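VP1 (Polyomavirus HPyV7, PDB 4PCH) probably serves as the major structural protein of the viral capsid, assembling as pentamers of jelly-roll subunits that form the shell and attach to host cells. Local coordinates at residues 225-238 with 251-264. Numbering follows the deposited sequence.
Sequences VYLTSADMVGMTGL and QRTVQAGYGRFFRV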
loop_
_atom_site.group_PDB
_atom_site.type_symbol
_atom_site.label_atom_id
_atom_site.label_comp_id
_atom_site.label_asym_id
_atom_site.label_seq_id
_atom_site.Cartn_x
_atom_site.Cartn_y
_atom_site.Cartn_z
ATOM N N VAL B 225 13.677 32.122 -0.628
ATOM C CA VAL B 225 12.852 30.957 -0.289
ATOM C C VAL B 225 13.727 29.993 0.515
ATOM O O VAL B 225 14.914 29.819 0.224
ATOM C CB VAL B 225 12.208 30.322 -1.528
ATOM C CG1 VAL B 225 13.222 29.812 -2.519
ATOM C CG2 VAL B 225 11.257 29.195 -1.133
ATOM N N TYR B 226 13.122 29.377 1.529
ATOM C CA TYR B 226 13.822 28.561 2.507
ATOM C C TYR B 226 13.368 27.133 2.266
ATOM O O TYR B 226 12.154 26.873 2.266
ATOM C CB TYR B 226 13.456 28.985 3.937
ATOM C CG TYR B 226 14.007 30.361 4.297
ATOM C CD1 TYR B 226 13.507 31.490 3.690
ATOM C CD2 TYR B 226 15.034 30.511 5.217
ATOM C CE1 TYR B 226 14.018 32.744 3.980
ATOM C CE2 TYR B 226 15.547 31.751 5.524
ATOM C CZ TYR B 226 15.034 32.873 4.890
ATOM O OH TYR B 226 15.512 34.126 5.156
ATOM N N LEU B 227 14.336 26.268 1.979
ATOM C CA LEU B 227 14.107 24.832 1.737
ATOM C C LEU B 227 14.737 24.035 2.839
ATOM O O LEU B 227 15.846 24.340 3.264
ATOM C CB LEU B 227 14.724 24.431 0.402
ATOM C CG LEU B 227 14.163 25.193 -0.809
ATOM C CD1 LEU B 227 14.927 24.800 -2.053
ATOM C CD2 LEU B 227 12.657 24.995 -0.962
ATOM N N THR B 228 14.047 22.978 3.276
ATOM C CA THR B 228 14.556 22.103 4.338
ATOM C C THR B 228 14.234 20.670 3.921
ATOM O O THR B 228 13.185 20.432 3.342
ATOM C CB THR B 228 13.925 22.423 5.709
ATOM O OG1 THR B 228 13.992 23.833 5.968
ATOM C CG2 THR B 228 14.644 21.693 6.846
ATOM N N SER B 229 15.165 19.742 4.158
ATOM C CA SER B 229 14.873 18.349 3.825
ATOM C C SER B 229 15.596 17.377 4.730
ATOM O O SER B 229 16.540 17.739 5.412
ATOM C CB SER B 229 15.185 18.062 2.353
ATOM O OG SER B 229 16.560 18.076 2.073
ATOM N N ALA B 230 15.108 16.131 4.761
ATOM C CA ALA B 230 15.858 15.037 5.352
ATOM C C ALA B 230 15.336 13.764 4.744
ATOM O O ALA B 230 14.103 13.552 4.679
ATOM C CB ALA B 230 15.669 15.003 6.858
ATOM N N ASP B 231 16.255 12.916 4.310
ATOM C CA ASP B 231 15.916 11.663 3.652
ATOM C C ASP B 231 16.846 10.565 4.140
ATOM O O ASP B 231 17.968 10.419 3.663
ATOM C CB ASP B 231 15.970 11.831 2.131
ATOM C CG ASP B 231 14.864 12.730 1.621
ATOM O OD1 ASP B 231 13.682 12.267 1.509
ATOM O OD2 ASP B 231 15.136 13.938 1.414
ATOM N N MET B 232 16.372 9.838 5.140
ATOM C CA MET B 232 17.069 8.671 5.675
ATOM C C MET B 232 16.383 7.450 5.100
ATOM O O MET B 232 15.221 7.204 5.396
ATOM C CB MET B 232 16.983 8.639 7.193
ATOM C CG MET B 232 17.648 7.376 7.757
ATOM S SD MET B 232 17.852 7.378 9.538
ATOM C CE MET B 232 16.164 7.513 10.064
ATOM N N VAL B 233 17.085 6.772 4.204
ATOM C CA VAL B 233 16.544 5.630 3.484
ATOM C C VAL B 233 16.655 4.351 4.305
ATOM O O VAL B 233 15.908 3.416 4.073
ATOM C CB VAL B 233 17.232 5.453 2.104
ATOM C CG1 VAL B 233 16.515 4.410 1.275
ATOM C CG2 VAL B 233 17.279 6.744 1.324
ATOM N N GLY B 234 17.562 4.319 5.286
ATOM C CA GLY B 234 17.684 3.189 6.217
ATOM C C GLY B 234 19.114 3.058 6.680
ATOM O O GLY B 234 19.824 4.074 6.749
ATOM N N MET B 235 19.539 1.839 6.992
ATOM C CA MET B 235 20.941 1.581 7.344
ATOM C C MET B 235 21.600 0.594 6.363
ATOM O O MET B 235 20.924 -0.127 5.598
ATOM C CB MET B 235 21.053 1.105 8.791
ATOM C CG MET B 235 20.726 2.204 9.813
ATOM S SD MET B 235 21.040 1.573 11.488
ATOM C CE MET B 235 22.622 2.399 11.753
ATOM N N THR B 236 22.924 0.546 6.431
ATOM C CA THR B 236 23.743 -0.226 5.512
ATOM C C THR B 236 24.987 -0.759 6.184
ATOM O O THR B 236 25.467 -0.189 7.165
ATOM C CB THR B 236 24.148 0.631 4.269
ATOM O OG1 THR B 236 24.824 -0.205 3.309
ATOM C CG2 THR B 236 25.023 1.805 4.631
ATOM N N GLY B 237 25.460 -1.901 5.669
ATOM C CA GLY B 237 26.817 -2.364 5.906
ATOM C C GLY B 237 27.775 -1.776 4.877
ATOM O O GLY B 237 27.376 -1.037 3.941
ATOM N N LEU B 238 29.036 -2.120 5.028
ATOM C CA LEU B 238 30.071 -1.684 4.083
ATOM C C LEU B 238 30.144 -2.610 2.868
ATOM O O LEU B 238 29.776 -3.777 2.948
ATOM C CB LEU B 238 31.437 -1.664 4.753
ATOM C CG LEU B 238 31.502 -0.900 6.063
ATOM C CD1 LEU B 238 32.928 -0.939 6.631
ATOM C CD2 LEU B 238 30.983 0.509 5.969
ATOM N N GLN B 251 29.751 -1.595 12.376
ATOM C CA GLN B 251 29.900 -0.989 11.035
ATOM C C GLN B 251 28.592 -0.463 10.420
ATOM O O GLN B 251 28.632 0.245 9.408
ATOM C CB GLN B 251 30.566 -1.966 10.076
ATOM C CG GLN B 251 31.992 -2.337 10.467
ATOM C CD GLN B 251 32.586 -3.391 9.559
ATOM O OE1 GLN B 251 31.896 -3.969 8.734
ATOM N NE2 GLN B 251 33.889 -3.657 9.720
ATOM N N ARG B 252 27.450 -0.735 11.055
ATOM C CA ARG B 252 26.178 -0.289 10.489
ATOM C C ARG B 252 26.170 1.237 10.440
ATOM O O ARG B 252 26.568 1.918 11.414
ATOM C CB ARG B 252 24.987 -0.797 11.296
ATOM C CG ARG B 252 24.829 -2.299 11.373
ATOM C CD ARG B 252 24.388 -2.898 10.054
ATOM N NE ARG B 252 22.980 -2.585 9.773
ATOM C CZ ARG B 252 22.394 -2.851 8.616
ATOM N NH1 ARG B 252 23.080 -3.453 7.651
ATOM N NH2 ARG B 252 21.125 -2.498 8.415
ATOM N N THR B 253 25.731 1.751 9.295
ATOM C CA THR B 253 25.828 3.151 8.951
ATOM C C THR B 253 24.491 3.652 8.416
ATOM O O THR B 253 23.788 2.924 7.728
ATOM C CB THR B 253 26.928 3.246 7.890
ATOM O OG1 THR B 253 28.208 2.971 8.524
ATOM C CG2 THR B 253 26.963 4.546 7.265
ATOM N N VAL B 254 24.144 4.897 8.682
ATOM C CA VAL B 254 22.944 5.476 8.066
ATOM C C VAL B 254 23.144 5.745 6.581
ATOM O O VAL B 254 24.154 6.339 6.165
ATOM C CB VAL B 254 22.522 6.766 8.796
ATOM C CG1 VAL B 254 21.380 7.434 8.069
ATOM C CG2 VAL B 254 22.177 6.443 10.231
ATOM N N GLN B 255 22.164 5.324 5.783
ATOM C CA GLN B 255 22.098 5.638 4.360
ATOM C C GLN B 255 21.118 6.738 4.133
ATOM O O GLN B 255 19.920 6.591 4.418
ATOM C CB GLN B 255 21.649 4.411 3.537
ATOM C CG GLN B 255 21.462 4.681 2.043
ATOM C CD GLN B 255 22.777 4.852 1.336
ATOM O OE1 GLN B 255 23.574 3.882 1.186
ATOM N NE2 GLN B 255 23.052 6.072 0.912
ATOM N N ALA B 256 21.614 7.858 3.605
ATOM C CA ALA B 256 20.741 8.951 3.215
ATOM C C ALA B 256 20.538 8.978 1.711
ATOM O O ALA B 256 21.228 8.302 0.955
ATOM C CB ALA B 256 21.330 10.286 3.692
ATOM N N GLY B 257 19.560 9.752 1.260
ATOM C CA GLY B 257 19.461 10.058 -0.171
ATOM C C GLY B 257 20.716 10.744 -0.661
ATOM O O GLY B 257 21.470 11.307 0.118
ATOM N N TYR B 258 20.957 10.677 -1.969
ATOM C CA TYR B 258 22.084 11.351 -2.579
ATOM C C TYR B 258 21.895 12.853 -2.660
ATOM O O TYR B 258 22.839 13.613 -2.885
ATOM C CB TYR B 258 22.240 10.823 -3.987
ATOM C CG TYR B 258 22.604 9.362 -4.112
ATOM C CD1 TYR B 258 23.251 8.663 -3.075
ATOM C CD2 TYR B 258 22.430 8.716 -5.323
ATOM C CE1 TYR B 258 23.641 7.345 -3.252
ATOM C CE2 TYR B 258 22.855 7.400 -5.517
ATOM C CZ TYR B 258 23.459 6.723 -4.473
ATOM O OH TYR B 258 23.878 5.432 -4.714
ATOM N N GLY B 259 20.640 13.255 -2.575
ATOM C CA GLY B 259 20.243 14.656 -2.670
ATOM C C GLY B 259 18.735 14.740 -2.771
ATOM O O GLY B 259 18.051 13.745 -3.038
ATOM N N ARG B 260 18.187 15.934 -2.542
ATOM C CA ARG B 260 16.755 16.195 -2.755
ATOM C C ARG B 260 16.613 17.418 -3.639
ATOM O O ARG B 260 17.032 18.515 -3.260
ATOM C CB ARG B 260 15.909 16.359 -1.479
ATOM C CG ARG B 260 14.457 16.688 -1.814
ATOM C CD ARG B 260 13.521 16.643 -0.616
ATOM N NE ARG B 260 13.202 15.257 -0.232
ATOM C CZ ARG B 260 12.233 14.527 -0.782
ATOM N NH1 ARG B 260 11.477 15.009 -1.764
ATOM N NH2 ARG B 260 12.013 13.276 -0.380
ATOM N N PHE B 261 16.042 17.184 -4.821
ATOM C CA PHE B 261 15.761 18.223 -5.824
ATOM C C PHE B 261 14.522 19.012 -5.441
ATOM O O PHE B 261 13.543 18.437 -5.027
ATOM C CB PHE B 261 15.573 17.579 -7.211
ATOM C CG PHE B 261 15.162 18.543 -8.295
ATOM C CD1 PHE B 261 16.093 19.381 -8.873
ATOM C CD2 PHE B 261 13.829 18.623 -8.717
ATOM C CE1 PHE B 261 15.745 20.270 -9.869
ATOM C CE2 PHE B 261 13.479 19.511 -9.715
ATOM C CZ PHE B 261 14.421 20.336 -10.284
ATOM N N PHE B 262 14.548 20.332 -5.680
ATOM C CA PHE B 262 13.360 21.176 -5.586
ATOM C C PHE B 262 13.333 22.090 -6.800
ATOM O O PHE B 262 14.380 22.602 -7.205
ATOM C CB PHE B 262 13.403 22.109 -4.381
ATOM C CG PHE B 262 13.288 21.434 -3.038
ATOM C CD1 PHE B 262 14.398 20.873 -2.428
ATOM C CD2 PHE B 262 12.057 21.388 -2.367
ATOM C CE1 PHE B 262 14.301 20.306 -1.161
ATOM C CE2 PHE B 262 11.953 20.820 -1.101
ATOM C CZ PHE B 262 13.097 20.288 -0.497
ATOM N N ARG B 263 12.149 22.288 -7.383
ATOM C CA ARG B 263 11.904 23.385 -8.318
ATOM C C ARG B 263 10.738 24.192 -7.736
ATOM O O ARG B 263 9.651 23.663 -7.524
ATOM C CB ARG B 263 11.525 22.872 -9.721
ATOM C CG ARG B 263 11.315 23.997 -10.734
ATOM C CD ARG B 263 10.892 23.509 -12.108
ATOM N NE ARG B 263 11.780 22.512 -12.708
ATOM C CZ ARG B 263 11.591 21.191 -12.709
ATOM N NH1 ARG B 263 12.486 20.414 -13.307
ATOM N NH2 ARG B 263 10.551 20.613 -12.079
ATOM N N VAL B 264 10.961 25.471 -7.485
ATOM C CA VAL B 264 9.948 26.290 -6.814
ATOM C C VAL B 264 9.448 27.307 -7.828
ATOM O O VAL B 264 10.262 28.043 -8.426
ATOM C CB VAL B 264 10.544 27.017 -5.578
ATOM C CG1 VAL B 264 9.499 27.892 -4.908
ATOM C CG2 VAL B 264 11.078 26.016 -4.553
HETATM O O HOH W 1 23.173 -3.538 4.616
HETATM O O HOH W 2 29.670 -3.826 7.438
#
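The buried R260 reaches across to D231, and its length suits the span. Its CB lies 4.0 Å from S229 OG; CD rests on S229 CB at 3.7 Å, a residue small enough to let the chain pass. A bend at chi3 (-76°) then turns the guanidinium side-on to the carboxylate: NE donates to D231 OD2 (2.9 Å) and NH2 to D231 OD1 (2.7 Å, nearly straight at 174°). Both oxygens are met on their syn sides, with the two planes 30° apart, and NH1 turns to T90, so the buried charges are paired and the guanidinium's rotation is fixed. Farther along, L227 CD2 sits over one face of the F262 ring, 4.2 Å from its centroid, a CH-pi contact between apolar groups suited to the core. Beyond D231 the strands pair directly. Q255 O takes V233 N at 2.8 Å and, weakly, G234 N; G234 takes up a backbone conformation that a residue with a side chain could hardly share. This classic beta bulge shifts the antiparallel register by one. On the other side of the D231 O to G257 N bond the strands part, and 225-229 and 260-264 face each other through their side chains, as befits the beta-sandwich of the VP1 jelly roll.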